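Local coordinates for Thiol:disulfide interchange protein, thioredoxin family protein (PDB 3OR5) that probably acts as a thioredoxin-family oxidoreductase that exchanges thiols and disulfides, perhaps in the biogenesis of c-type cytochromes, at residues P13-S18 with N107-G112. Numbering follows the deposited sequence.
Sequences PAPSFS and NGYIDG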
loop_
_atom_site.group_PDB
_atom_site.type_symbol
_atom_site.label_atom_id
_atom_site.label_comp_id
_atom_site.label_asym_id
_atom_site.label_seq_id
_atom_site.Cartn_x
_atom_site.Cartn_y
_atom_site.Cartn_z
ATOM N N PRO A 13 10.538 -7.264 10.153
ATOM C CA PRO A 13 9.179 -7.821 10.165
ATOM C C PRO A 13 8.177 -6.694 9.919
ATOM O O PRO A 13 8.352 -5.545 10.380
ATOM C CB PRO A 13 9.031 -8.372 11.604
ATOM C CG PRO A 13 10.492 -8.519 12.052
ATOM C CD PRO A 13 11.167 -7.358 11.489
ATOM N N ALA A 14 7.160 -6.990 9.103
ATOM C CA ALA A 14 6.125 -6.001 8.860
ATOM C C ALA A 14 5.297 -5.798 10.124
ATOM O O ALA A 14 5.180 -6.709 10.933
ATOM C CB ALA A 14 5.226 -6.510 7.765
ATOM N N PRO A 15 4.699 -4.635 10.258
ATOM C CA PRO A 15 3.849 -4.401 11.432
ATOM C C PRO A 15 2.462 -5.024 11.305
ATOM O O PRO A 15 2.018 -5.369 10.221
ATOM C CB PRO A 15 3.676 -2.886 11.450
ATOM C CG PRO A 15 3.908 -2.443 10.023
ATOM C CD PRO A 15 4.687 -3.493 9.321
ATOM N N SER A 16 1.788 -5.192 12.430
ATOM C CA SER A 16 0.392 -5.627 12.431
ATOM C C SER A 16 -0.440 -4.385 12.378
ATOM O O SER A 16 -0.147 -3.396 13.037
ATOM C CB SER A 16 0.070 -6.327 13.766
ATOM O OG SER A 16 0.539 -7.669 13.722
ATOM N N PHE A 17 -1.494 -4.439 11.567
ATOM C CA PHE A 17 -2.398 -3.324 11.540
ATOM C C PHE A 17 -3.770 -3.795 10.980
ATOM O O PHE A 17 -3.875 -4.771 10.294
ATOM C CB PHE A 17 -1.845 -2.187 10.627
ATOM C CG PHE A 17 -1.550 -2.583 9.191
ATOM C CD1 PHE A 17 -2.356 -2.069 8.197
ATOM C CD2 PHE A 17 -0.473 -3.360 8.812
ATOM C CE1 PHE A 17 -2.101 -2.339 6.857
ATOM C CE2 PHE A 17 -0.222 -3.682 7.472
ATOM C CZ PHE A 17 -1.075 -3.186 6.489
ATOM N N SER A 18 -4.795 -3.015 11.308
ATOM C CA SER A 18 -6.158 -3.444 11.015
ATOM C C SER A 18 -7.064 -2.263 11.030
ATOM O O SER A 18 -6.690 -1.180 11.509
ATOM C CB SER A 18 -6.690 -4.509 12.037
ATOM O OG SER A 18 -6.730 -4.024 13.352
ATOM N N ASN A 107 6.031 4.608 10.007
ATOM C CA ASN A 107 6.941 5.734 10.116
ATOM C C ASN A 107 8.371 5.314 10.399
ATOM O O ASN A 107 9.302 6.024 9.921
ATOM C CB ASN A 107 6.530 6.555 11.382
ATOM C CG ASN A 107 5.901 7.799 11.050
ATOM O OD1 ASN A 107 5.873 8.252 9.892
ATOM N ND2 ASN A 107 5.337 8.409 12.097
ATOM N N GLY A 108 8.528 4.267 11.194
ATOM C CA GLY A 108 9.860 3.828 11.625
ATOM C C GLY A 108 10.763 3.325 10.522
ATOM O O GLY A 108 11.994 3.181 10.718
ATOM N N TYR A 109 10.175 2.983 9.363
ATOM C CA TYR A 109 10.993 2.420 8.252
ATOM C C TYR A 109 11.640 3.461 7.369
ATOM O O TYR A 109 12.412 3.121 6.457
ATOM C CB TYR A 109 10.136 1.465 7.379
ATOM C CG TYR A 109 9.501 0.350 8.169
ATOM C CD1 TYR A 109 10.240 -0.701 8.749
ATOM C CD2 TYR A 109 8.140 0.315 8.295
ATOM C CE1 TYR A 109 9.572 -1.717 9.501
ATOM C CE2 TYR A 109 7.503 -0.670 9.043
ATOM C CZ TYR A 109 8.219 -1.658 9.629
ATOM O OH TYR A 109 7.533 -2.606 10.364
ATOM N N ILE A 110 11.397 4.754 7.605
ATOM C CA ILE A 110 11.993 5.785 6.809
ATOM C C ILE A 110 12.516 6.919 7.673
ATOM O O ILE A 110 11.862 7.297 8.684
ATOM C CB ILE A 110 10.991 6.287 5.715
ATOM C CG1 ILE A 110 11.582 7.470 4.941
ATOM C CG2 ILE A 110 9.647 6.653 6.340
ATOM C CD1 ILE A 110 10.785 7.675 3.622
ATOM N N ASP A 111 13.739 7.364 7.391
ATOM C CA ASP A 111 14.304 8.429 8.245
ATOM C C ASP A 111 13.435 9.693 8.104
ATOM O O ASP A 111 13.084 10.101 7.012
ATOM C CB ASP A 111 15.699 8.765 7.752
ATOM C CG ASP A 111 16.408 9.790 8.646
ATOM O OD1 ASP A 111 16.642 9.466 9.830
ATOM O OD2 ASP A 111 16.611 10.947 8.192
ATOM N N GLY A 112 13.101 10.328 9.206
ATOM C CA GLY A 112 12.233 11.497 9.095
ATOM C C GLY A 112 10.772 11.120 9.136
ATOM O O GLY A 112 9.902 11.992 9.343
#
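A14 and Y109 have the nearest CA atoms across the contact, yet these are still 9.7 Å apart; the tyrosine side chain spans most of the interval and meets the P15 ring near its end. The contact belongs to a thioredoxin fold of the TlpA-like kind: P13-S18 is extended chain leading into strand 18-20, whereas N107-G112 leaves helix 100-107 on the way to strand 119-123. A type I beta turn runs from N107 to I110, with a weak I110 N to N107 O bond of 3.4 Å, and Y109 occupies its third position. With chi1 at -56° the tyrosine ring lies on the side of its own backbone N, opposite the carbonyl carbon, and this lets the phenol reach P13 and P15.

The phenol end does the touching. Its OH donates to the backbone O of P13 at 3.1 Å, approaching in the carbonyl plane with a C=O...O angle of 148°. From the other segment, P15 points its ring back at the tyrosine: CG lies 3.6 Å from Y109 OH, and CD is 4.0 Å from Y109 CZ, an oblique approach. The 111 Å² buried in all fits a surface contact resting on one side chain. Replacing Y109 by a phenylalanine would probably leave the P13 carbonyl without this donor and open a gap beside the P15 ring, since the hydroxyl makes the nearest approaches to both.

Beyond the pair, P15 also packs on A105 and F106 of helix 100-107, while Y109 touches F121 of strand 119-123, so the contact sits beside both elements. The closest carbon to the hydroxyl across the contact is P15 CD, 3.2 Å from Y109 OH.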